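Local coordinates for In2-1 family protein, glutathione transferase lambda3 (Populus trichocarpa, PDB 4PQI) that binds glutathione and probably catalyses thiol-transfer reactions as a monomeric, plant-specific lambda-class glutathione transferase, at residues A[129-134]-A[179-184]; A[44-49]-A[183-188]; A[76-81]-A[91-96]. All coordinates share one frame; numbering follows the deposited sequence.

Contact 1: residues A[129-134]-A[179-184]; sequences SYTDKF and DIAYIP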
loop_
_atom_site.group_PDB
_atom_site.type_symbol
_atom_site.label_atom_id
_atom_site.label_comp_id
_atom_site.label_asym_id
_atom_site.label_seq_id
_atom_site.Cartn_x
_atom_site.Cartn_y
_atom_site.Cartn_z
ATOM N N SER A 129 -11.729 3.253 7.227
ATOM C CA SER A 129 -11.769 4.276 8.259
ATOM C C SER A 129 -10.722 4.025 9.344
ATOM O O SER A 129 -10.152 4.968 9.890
ATOM C CB SER A 129 -13.161 4.343 8.881
ATOM O OG SER A 129 -14.091 4.889 7.959
ATOM N N TYR A 130 -10.463 2.756 9.641
ATOM C CA TYR A 130 -9.518 2.409 10.696
ATOM C C TYR A 130 -8.039 2.514 10.266
ATOM O O TYR A 130 -7.151 2.451 11.106
ATOM C CB TYR A 130 -9.844 1.016 11.260
ATOM C CG TYR A 130 -8.926 0.544 12.366
ATOM C CD1 TYR A 130 -7.994 -0.463 12.129
ATOM C CD2 TYR A 130 -8.977 1.105 13.637
ATOM C CE1 TYR A 130 -7.143 -0.907 13.122
ATOM C CE2 TYR A 130 -8.125 0.658 14.650
ATOM C CZ TYR A 130 -7.207 -0.343 14.375
ATOM O OH TYR A 130 -6.344 -0.798 15.341
ATOM N N THR A 131 -7.764 2.728 8.980
ATOM C CA THR A 131 -6.366 2.684 8.511
ATOM C C THR A 131 -5.413 3.683 9.196
ATOM O O THR A 131 -4.310 3.321 9.602
ATOM C CB THR A 131 -6.237 2.840 6.980
ATOM O OG1 THR A 131 -6.770 4.100 6.572
ATOM C CG2 THR A 131 -6.952 1.709 6.256
ATOM N N ASP A 132 -5.827 4.933 9.315
ATOM C CA ASP A 132 -4.965 5.936 9.944
ATOM C C ASP A 132 -4.899 5.745 11.467
ATOM O O ASP A 132 -3.874 6.049 12.080
ATOM C CB ASP A 132 -5.359 7.378 9.545
ATOM C CG ASP A 132 -6.805 7.714 9.883
ATOM O OD1 ASP A 132 -7.637 6.784 9.960
ATOM O OD2 ASP A 132 -7.114 8.913 10.064
ATOM N N LYS A 133 -5.970 5.225 12.076
ATOM C CA LYS A 133 -5.892 4.867 13.498
ATOM C C LYS A 133 -4.933 3.691 13.756
ATOM O O LYS A 133 -4.191 3.698 14.745
ATOM C CB LYS A 133 -7.263 4.587 14.114
ATOM C CG LYS A 133 -7.172 4.213 15.601
ATOM C CD LYS A 133 -8.525 4.196 16.298
ATOM C CE LYS A 133 -8.380 3.893 17.788
ATOM N NZ LYS A 133 -7.667 4.980 18.525
ATOM N N PHE A 134 -4.952 2.687 12.878
ATOM C CA PHE A 134 -3.965 1.606 12.936
ATOM C C PHE A 134 -2.531 2.154 12.864
ATOM O O PHE A 134 -1.684 1.835 13.709
ATOM C CB PHE A 134 -4.198 0.572 11.820
ATOM C CG PHE A 134 -3.148 -0.524 11.782
ATOM C CD1 PHE A 134 -3.237 -1.610 12.630
ATOM C CD2 PHE A 134 -2.066 -0.443 10.919
ATOM C CE1 PHE A 134 -2.270 -2.595 12.629
ATOM C CE2 PHE A 134 -1.105 -1.429 10.906
ATOM C CZ PHE A 134 -1.206 -2.507 11.764
ATOM N N ASP A 179 -7.189 -5.403 1.898
ATOM C CA ASP A 179 -5.895 -6.075 2.007
ATOM C C ASP A 179 -4.766 -5.174 1.506
ATOM O O ASP A 179 -3.751 -5.013 2.169
ATOM C CB ASP A 179 -5.906 -7.394 1.226
ATOM C CG ASP A 179 -7.096 -8.268 1.596
ATOM O OD1 ASP A 179 -7.164 -8.690 2.771
ATOM O OD2 ASP A 179 -7.959 -8.525 0.722
ATOM N N ILE A 180 -4.979 -4.575 0.343
ATOM C CA ILE A 180 -3.990 -3.698 -0.285
ATOM C C ILE A 180 -3.671 -2.476 0.578
ATOM O O ILE A 180 -2.517 -2.051 0.665
ATOM C CB ILE A 180 -4.479 -3.266 -1.696
ATOM C CG1 ILE A 180 -4.591 -4.505 -2.581
ATOM C CG2 ILE A 180 -3.578 -2.158 -2.293
ATOM C CD1 ILE A 180 -5.223 -4.302 -3.940
ATOM N N ALA A 181 -4.694 -1.911 1.213
ATOM C CA ALA A 181 -4.515 -0.742 2.074
ATOM C C ALA A 181 -3.585 -1.037 3.257
ATOM O O ALA A 181 -2.743 -0.202 3.623
ATOM C CB ALA A 181 -5.883 -0.231 2.579
ATOM N N TYR A 182 -3.721 -2.232 3.835
ATOM C CA TYR A 182 -2.969 -2.593 5.039
ATOM C C TYR A 182 -1.582 -3.207 4.833
ATOM O O TYR A 182 -0.651 -2.952 5.619
ATOM C CB TYR A 182 -3.812 -3.514 5.928
ATOM C CG TYR A 182 -4.834 -2.734 6.706
ATOM C CD1 TYR A 182 -4.484 -2.096 7.879
ATOM C CD2 TYR A 182 -6.139 -2.595 6.243
ATOM C CE1 TYR A 182 -5.402 -1.362 8.586
ATOM C CE2 TYR A 182 -7.069 -1.856 6.946
ATOM C CZ TYR A 182 -6.687 -1.243 8.118
ATOM O OH TYR A 182 -7.583 -0.500 8.842
ATOM N N ILE A 183 -1.450 -4.034 3.806
ATOM C CA ILE A 183 -0.225 -4.816 3.640
ATOM C C ILE A 183 1.092 -4.017 3.597
ATOM O O ILE A 183 2.082 -4.478 4.153
ATOM C CB ILE A 183 -0.318 -5.878 2.474
ATOM C CG1 ILE A 183 0.823 -6.896 2.565
ATOM C CG2 ILE A 183 -0.259 -5.223 1.098
ATOM C CD1 ILE A 183 0.845 -7.728 3.828
ATOM N N PRO A 184 1.120 -2.816 2.966
ATOM C CA PRO A 184 2.434 -2.153 2.971
ATOM C C PRO A 184 2.914 -1.792 4.374
ATOM O O PRO A 184 4.124 -1.769 4.651
ATOM C CB PRO A 184 2.183 -0.863 2.173
ATOM C CG PRO A 184 0.987 -1.168 1.326
ATOM C CD PRO A 184 0.130 -2.035 2.203
#
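Thr131 and Tyr182 mark the level at which helix segments 129-134 and 179-184 come nearest, with their CA atoms 7.2 Å apart. The two segments run side by side in the same direction, only 7° from parallel, and their axes are 10.5 Å apart at closest approach. Tyr182 bridges that distance. With CG anti to its carbonyl carbon (chi1 -78°), it sends its ring across to the neighbouring helix, where three side chains receive it. Thr131 meets the phenol end with its methyl: CG2 lies 3.5 Å from Tyr182 CZ. Its hydroxyl is turned elsewhere, OG1 bonding to the carbonyl of Phe128, an oxygen that the amide of Asp132 leaves unused where the helix kinks. Threonine therefore offers an apolar branch to the partner while satisfying its polar one within its own helix. Tyr130 comes in at about a right angle and presents its ring edge, with CD1 3.3 Å from Tyr182 OH. At its CE1 side, the edge of Tyr182 points at the face of Phe134 in a T-shaped pair, with centroids 5.7 Å apart and planes at 79°. Ala181, short enough to allow the approach, adds a looser touch from CB to Thr131 CG2 at 4.3 Å. Leu157 packs on Tyr182 and Phe134 from helix 151-160, and Trp211 closes in on Tyr182 from helix 206-215, placing the contact in the heart of the helical C-terminal domain. The hydroxyl of Tyr182, which also lies near Thr131 N at an angle too poor for a bond, donates to the carbonyl of Leu127. Tyrosine thus joins the helices both by aromatic packing and by a buried polar bond that would be costly to leave unmade.

Contact 2: residues A[44-49]-A[183-188]; sequences AQRVWI and IPFVER
Part of the interface between the two domains of the glutathione transferase fold is formed here, where Gln45 of the thioredoxin-like domain meets Pro184, Glu187 and Arg188 of the helical domain. Segment 44-49 belongs to helix 42-54, which starts just after Cys41 of the glutathione pocket, and it crosses segment 183-188 at 121° with axes 9.9 Å apart. Gln45 reaches straight over, its chain extended and CG anti to the backbone N (chi1 -171°). Its OE1 accepts a bond from Arg188 NH1 at 2.7 Å, in the carbonyl plane and close to the guanidinium plane; Arg188 NH2 adds a weak second bond. The amide nitrogen of Gln45 donates to Glu187 OE1 at 3.1 Å, on the syn lone pair of the carboxylate. Pro184 packs against the face of that amide at its oxygen end, its CB 3.2 Å from Gln45 OE1 and its CG 3.9 Å from Arg46 CG. Arg188 NH1 also holds Pro184 O at 2.8 Å, which fixes the guanidinium against its own helix. Phe185 brings CE2 over one face of the Arg46 guanidinium, toward its rim, with Arg46 CZ 3.6 Å from Phe185 CE2 and the two planes 63° apart, while Arg46 NE bonds Ala181 O. Farther along, Ile49 CD1 meets Ile183 CG2 at 3.9 Å, an apolar boundary to the polar cluster. Glu187 is gripped besides by Tyr221 OH and the amide of Thr226, and Arg188 NH2 by the carbonyl of Thr40. Glutamine suits its place because one neutral group gives an acceptor to the arginine and a donor to the glutamate, which settles which end of the amide is which. The buried charges of Glu187 and Arg188 probably stabilise each other through this network, although their direct salt bridge is long.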
loop_
_atom_site.group_PDB
_atom_site.type_symbol
_atom_site.label_atom_id
_atom_site.label_comp_id
_atom_site.label_asym_id
_atom_site.label_seq_id
_atom_site.Cartn_x
_atom_site.Cartn_y
_atom_site.Cartn_z
ATOM N N ALA A 44 2.174 5.064 -1.474
ATOM C CA ALA A 44 2.266 4.840 -2.913
ATOM C C ALA A 44 2.205 3.346 -3.265
ATOM O O ALA A 44 1.628 2.961 -4.282
ATOM C CB ALA A 44 3.547 5.464 -3.460
ATOM N N GLN A 45 2.803 2.506 -2.424
ATOM C CA GLN A 45 2.772 1.075 -2.680
ATOM C C GLN A 45 1.346 0.562 -2.824
ATOM O O GLN A 45 1.091 -0.290 -3.669
ATOM C CB GLN A 45 3.495 0.298 -1.586
ATOM C CG GLN A 45 3.668 -1.177 -1.920
ATOM C CD GLN A 45 4.407 -1.918 -0.841
ATOM O OE1 GLN A 45 4.700 -1.353 0.219
ATOM N NE2 GLN A 45 4.745 -3.180 -1.106
ATOM N N ARG A 46 0.426 1.089 -2.013
ATOM C CA ARG A 46 -0.993 0.762 -2.157
ATOM C C ARG A 46 -1.432 0.911 -3.612
ATOM O O ARG A 46 -2.027 0.013 -4.179
ATOM C CB ARG A 46 -1.853 1.663 -1.282
ATOM C CG ARG A 46 -1.807 1.384 0.208
ATOM C CD ARG A 46 -2.398 2.567 0.970
ATOM N NE ARG A 46 -2.637 2.284 2.391
ATOM C CZ ARG A 46 -3.022 3.198 3.280
ATOM N NH1 ARG A 46 -3.186 4.468 2.910
ATOM N NH2 ARG A 46 -3.223 2.855 4.546
ATOM N N VAL A 47 -1.126 2.051 -4.221
ATOM C CA VAL A 47 -1.611 2.299 -5.571
ATOM C C VAL A 47 -0.864 1.416 -6.561
ATOM O O VAL A 47 -1.451 0.891 -7.523
ATOM C CB VAL A 47 -1.471 3.779 -5.956
ATOM C CG1 VAL A 47 -2.171 4.039 -7.276
ATOM C CG2 VAL A 47 -2.051 4.665 -4.853
ATOM N N TRP A 48 0.426 1.226 -6.305
ATOM C CA TRP A 48 1.261 0.355 -7.127
ATOM C C TRP A 48 0.697 -1.074 -7.254
ATOM O O TRP A 48 0.561 -1.600 -8.355
ATOM C CB TRP A 48 2.666 0.337 -6.538
ATOM C CG TRP A 48 3.719 -0.288 -7.392
ATOM C CD1 TRP A 48 3.566 -0.850 -8.632
ATOM C CD2 TRP A 48 5.102 -0.423 -7.058
ATOM N NE1 TRP A 48 4.771 -1.320 -9.085
ATOM C CE2 TRP A 48 5.730 -1.069 -8.139
ATOM C CE3 TRP A 48 5.870 -0.062 -5.946
ATOM C CZ2 TRP A 48 7.096 -1.359 -8.139
ATOM C CZ3 TRP A 48 7.218 -0.345 -5.953
ATOM C CH2 TRP A 48 7.818 -0.991 -7.034
ATOM N N ILE A 49 0.380 -1.694 -6.119
ATOM C CA ILE A 49 -0.204 -3.027 -6.104
ATOM C C ILE A 49 -1.528 -3.070 -6.871
ATOM O O ILE A 49 -1.776 -4.010 -7.631
ATOM C CB ILE A 49 -0.473 -3.495 -4.655
ATOM C CG1 ILE A 49 0.821 -3.434 -3.835
ATOM C CG2 ILE A 49 -1.099 -4.899 -4.645
ATOM C CD1 ILE A 49 0.584 -3.446 -2.310
ATOM N N ILE A 183 -1.450 -4.034 3.806
ATOM C CA ILE A 183 -0.225 -4.816 3.640
ATOM C C ILE A 183 1.092 -4.017 3.597
ATOM O O ILE A 183 2.082 -4.478 4.153
ATOM C CB ILE A 183 -0.318 -5.878 2.474
ATOM C CG1 ILE A 183 0.823 -6.896 2.565
ATOM C CG2 ILE A 183 -0.259 -5.223 1.098
ATOM C CD1 ILE A 183 0.845 -7.728 3.828
ATOM N N PRO A 184 1.120 -2.816 2.966
ATOM C CA PRO A 184 2.434 -2.153 2.971
ATOM C C PRO A 184 2.914 -1.792 4.374
ATOM O O PRO A 184 4.124 -1.769 4.651
ATOM C CB PRO A 184 2.183 -0.863 2.173
ATOM C CG PRO A 184 0.987 -1.168 1.326
ATOM C CD PRO A 184 0.130 -2.035 2.203
ATOM N N PHE A 185 1.968 -1.526 5.265
ATOM C CA PHE A 185 2.319 -1.098 6.613
ATOM C C PHE A 185 2.606 -2.308 7.501
ATOM O O PHE A 185 3.583 -2.317 8.269
ATOM C CB PHE A 185 1.241 -0.157 7.172
ATOM C CG PHE A 185 1.171 1.155 6.433
ATOM C CD1 PHE A 185 2.035 2.198 6.761
ATOM C CD2 PHE A 185 0.290 1.324 5.368
ATOM C CE1 PHE A 185 2.000 3.404 6.049
ATOM C CE2 PHE A 185 0.252 2.521 4.656
ATOM C CZ PHE A 185 1.102 3.563 4.999
ATOM N N VAL A 186 1.793 -3.353 7.354
ATOM C CA VAL A 186 2.037 -4.592 8.076
ATOM C C VAL A 186 3.383 -5.187 7.662
ATOM O O VAL A 186 4.147 -5.629 8.518
ATOM C CB VAL A 186 0.889 -5.617 7.884
ATOM C CG1 VAL A 186 1.289 -7.002 8.473
ATOM C CG2 VAL A 186 -0.396 -5.105 8.519
ATOM N N GLU A 187 3.672 -5.170 6.357
ATOM C CA GLU A 187 4.969 -5.593 5.808
ATOM C C GLU A 187 6.141 -4.941 6.550
ATOM O O GLU A 187 7.039 -5.625 7.066
ATOM C CB GLU A 187 5.041 -5.252 4.302
ATOM C CG GLU A 187 6.443 -5.307 3.658
ATOM C CD GLU A 187 6.494 -4.751 2.209
ATOM O OE1 GLU A 187 5.428 -4.602 1.551
ATOM O OE2 GLU A 187 7.620 -4.471 1.731
ATOM N N ARG A 188 6.129 -3.615 6.610
ATOM C CA ARG A 188 7.231 -2.874 7.216
ATOM C C ARG A 188 7.252 -3.033 8.736
ATOM O O ARG A 188 8.304 -3.221 9.327
ATOM C CB ARG A 188 7.151 -1.399 6.827
ATOM C CG ARG A 188 7.401 -1.170 5.357
ATOM C CD ARG A 188 6.897 0.190 4.911
ATOM N NE ARG A 188 7.316 0.489 3.545
ATOM C CZ ARG A 188 6.788 -0.084 2.468
ATOM N NH1 ARG A 188 5.826 -0.990 2.604
ATOM N NH2 ARG A 188 7.225 0.244 1.257
#

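Contact 3: residues A[76-81]-A[91-96]; sequences EKVYPP and GKITGE. With GSH (glutathione), chain B.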
loop_
_atom_site.group_PDB
_atom_site.type_symbol
_atom_site.label_atom_id
_atom_site.label_comp_id
_atom_site.label_asym_id
_atom_site.label_seq_id
_atom_site.Cartn_x
_atom_site.Cartn_y
_atom_site.Cartn_z
ATOM N N GLU A 76 6.119 22.507 -7.595
ATOM C CA GLU A 76 5.864 23.744 -8.322
ATOM C C GLU A 76 4.912 23.562 -9.503
ATOM O O GLU A 76 4.084 24.411 -9.753
ATOM C CB GLU A 76 7.175 24.389 -8.789
ATOM C CG GLU A 76 8.051 24.914 -7.654
ATOM C CD GLU A 76 9.371 25.529 -8.146
ATOM O OE1 GLU A 76 9.493 25.811 -9.364
ATOM O OE2 GLU A 76 10.285 25.728 -7.312
ATOM N N LYS A 77 5.019 22.450 -10.220
ATOM C CA LYS A 77 4.316 22.314 -11.491
ATOM C C LYS A 77 3.330 21.151 -11.567
ATOM O O LYS A 77 2.468 21.136 -12.450
ATOM C CB LYS A 77 5.322 22.214 -12.644
ATOM C CG LYS A 77 6.025 23.529 -12.920
ATOM C CD LYS A 77 7.150 23.349 -13.922
ATOM C CE LYS A 77 7.950 24.639 -14.107
ATOM N NZ LYS A 77 9.212 24.388 -14.881
ATOM N N VAL A 78 3.442 20.186 -10.655
ATOM C CA VAL A 78 2.590 19.002 -10.746
ATOM C C VAL A 78 1.589 18.944 -9.598
ATOM O O VAL A 78 0.359 18.902 -9.819
ATOM C CB VAL A 78 3.424 17.690 -10.822
ATOM C CG1 VAL A 78 2.526 16.452 -10.890
ATOM C CG2 VAL A 78 4.377 17.727 -12.048
ATOM N N TYR A 79 2.101 18.975 -8.372
ATOM C CA TYR A 79 1.271 18.644 -7.221
ATOM C C TYR A 79 1.698 19.423 -5.984
ATOM O O TYR A 79 2.596 19.000 -5.264
ATOM C CB TYR A 79 1.351 17.138 -6.964
ATOM C CG TYR A 79 0.398 16.634 -5.908
ATOM C CD1 TYR A 79 -0.990 16.758 -6.061
ATOM C CD2 TYR A 79 0.881 16.028 -4.749
ATOM C CE1 TYR A 79 -1.867 16.280 -5.080
ATOM C CE2 TYR A 79 0.021 15.562 -3.781
ATOM C CZ TYR A 79 -1.357 15.692 -3.953
ATOM O OH TYR A 79 -2.193 15.216 -2.968
ATOM N N PRO A 80 1.048 20.567 -5.742
ATOM C CA PRO A 80 1.390 21.484 -4.643
ATOM C C PRO A 80 1.451 20.862 -3.234
ATOM O O PRO A 80 2.333 21.242 -2.489
ATOM C CB PRO A 80 0.320 22.579 -4.756
ATOM C CG PRO A 80 0.015 22.604 -6.215
ATOM C CD PRO A 80 0.021 21.144 -6.628
ATOM N N PRO A 81 0.564 19.913 -2.885
ATOM C CA PRO A 81 0.751 19.288 -1.566
ATOM C C PRO A 81 2.129 18.628 -1.381
ATOM O O PRO A 81 2.550 18.384 -0.245
ATOM C CB PRO A 81 -0.364 18.239 -1.521
ATOM C CG PRO A 81 -1.452 18.842 -2.389
ATOM C CD PRO A 81 -0.684 19.456 -3.533
ATOM N N GLY A 91 -6.785 15.152 -17.122
ATOM C CA GLY A 91 -6.513 16.571 -16.997
ATOM C C GLY A 91 -6.458 17.082 -15.566
ATOM O O GLY A 91 -6.577 18.270 -15.335
ATOM N N LYS A 92 -6.275 16.188 -14.609
ATOM C CA LYS A 92 -6.026 16.599 -13.228
ATOM C C LYS A 92 -5.031 15.691 -12.539
ATOM O O LYS A 92 -4.774 14.580 -12.995
ATOM C CB LYS A 92 -7.320 16.688 -12.408
ATOM C CG LYS A 92 -8.237 15.497 -12.516
ATOM C CD LYS A 92 -9.502 15.715 -11.701
ATOM C CE LYS A 92 -10.638 14.813 -12.184
ATOM N NZ LYS A 92 -10.956 15.043 -13.625
ATOM N N ILE A 93 -4.472 16.189 -11.437
ATOM C CA ILE A 93 -3.602 15.422 -10.571
ATOM C C ILE A 93 -4.346 15.144 -9.266
ATOM O O ILE A 93 -4.695 16.074 -8.546
ATOM C CB ILE A 93 -2.315 16.216 -10.244
ATOM C CG1 ILE A 93 -1.659 16.745 -11.522
ATOM C CG2 ILE A 93 -1.342 15.360 -9.466
ATOM C CD1 ILE A 93 -1.021 15.666 -12.374
ATOM N N THR A 94 -4.590 13.871 -8.963
ATOM C CA THR A 94 -5.337 13.490 -7.759
ATOM C C THR A 94 -4.417 12.806 -6.753
ATOM O O THR A 94 -3.621 11.949 -7.138
ATOM C CB THR A 94 -6.499 12.537 -8.123
ATOM O OG1 THR A 94 -7.298 13.151 -9.134
ATOM C CG2 THR A 94 -7.356 12.201 -6.892
ATOM N N GLY A 95 -4.538 13.168 -5.472
ATOM C CA GLY A 95 -3.701 12.591 -4.429
ATOM C C GLY A 95 -4.518 11.725 -3.488
ATOM O O GLY A 95 -5.683 11.458 -3.773
ATOM N N GLU A 96 -3.904 11.318 -2.374
ATOM C CA GLU A 96 -4.521 10.461 -1.343
ATOM C C GLU A 96 -4.627 9.002 -1.783
ATOM O O GLU A 96 -5.502 8.637 -2.575
ATOM C CB GLU A 96 -5.889 10.981 -0.841
ATOM C CG GLU A 96 -5.820 12.300 -0.056
ATOM C CD GLU A 96 -4.963 12.202 1.206
ATOM O OE1 GLU A 96 -4.616 13.260 1.778
ATOM O OE2 GLU A 96 -4.635 11.075 1.628
HETATM N N1 GSH B . -2.174 10.667 3.293
HETATM C CA1 GSH B . -1.269 10.550 2.158
HETATM C C1 GSH B . -1.678 9.387 1.290
HETATM O O11 GSH B . -1.572 9.422 0.044
HETATM O O12 GSH B . -2.158 8.361 1.806
HETATM C CB1 GSH B . 0.159 10.390 2.674
HETATM C CG1 GSH B . 1.173 10.141 1.563
HETATM C CD1 GSH B . 2.560 10.399 2.115
HETATM O OE1 GSH B . 2.712 10.941 3.398
HETATM N N2 GSH B . 3.630 10.098 1.386
HETATM C CA2 GSH B . 4.946 10.390 1.932
HETATM C C2 GSH B . 5.508 11.655 1.349
HETATM O O2 GSH B . 5.217 12.022 0.026
HETATM C CB2 GSH B . 5.899 9.231 1.656
HETATM S SG2 GSH B . 5.755 7.921 2.892
HETATM N N3 GSH B . 6.294 12.388 2.120
HETATM C CA3 GSH B . 7.222 13.336 1.534
HETATM C C3 GSH B . 6.926 14.725 2.041
HETATM O O31 GSH B . 7.581 15.711 1.621
HETATM O O32 GSH B . 6.013 14.897 2.887
#
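Tyr79 lies along the edge strand 92-95 of the thioredoxin-like sheet, its side chain running obliquely to that of Ile93. Strand 92-95 is the second arm of a β-hairpin with strand 86-89, and the chain leaving helix 73-78 passes over it. CG of Tyr79 is anti to the backbone N (chi1 -173°), an orientation that carries the ring from Ile93 toward Gly95: CD1 rests 3.7 Å from Ile93 CG2, and Tyr79 OH arrives 3.4 Å from Gly95 CA. Glycine suits that position, since a CB there would point into the hydroxyl. Pro81 of the same segment sets CD 3.6 Å above the centre of the Tyr79 ring, on the opposite side of the ring plane from Ile93 CG2 and Gly95 CA. Val78 and Ile93 cross at about a right angle, with Val78 CG1 3.9 Å from Ile93 CD1, while Val78 O lies 3.4 Å from Ile93 CG1. The two branches of isoleucine are thereby divided, CG2 serving the tyrosine and CD1 the valine, and Leu28 and Phe29 pack on Ile93 too. Next to Gly95 comes Glu96, the N-cap residue of helix 97-107 and part of the glutathione pocket. Its backbone takes a positive phi (75°) and its side chain bends at chi2, bringing OE2 to accept a hydrogen bond from the amino nitrogen N1 of glutathione at 3.0 Å.

In the fold
Contacts 1 and 2 lie on consecutive turns of helix 177-197, share Ile183 and Pro184, and have centres 9 Å apart. Arg46 of contact 2 joins them directly: its NE stands 2.8 Å from Ala181 O of contact 1, and its NH2 packs against Thr131 CB (3.9 Å). Contact 3 stands apart, its centre 23 Å from that of contact 1 and 21 Å from that of contact 2, without touching either. Glutathione relates all three: Glu96 of contact 3 binds it, the side chain of Arg46 is about 4 Å away, and that of Thr131 about 8 Å. Moreover, Arg46 NH1 bonds Ser97 OG, itself a glutathione ligand next to Glu96.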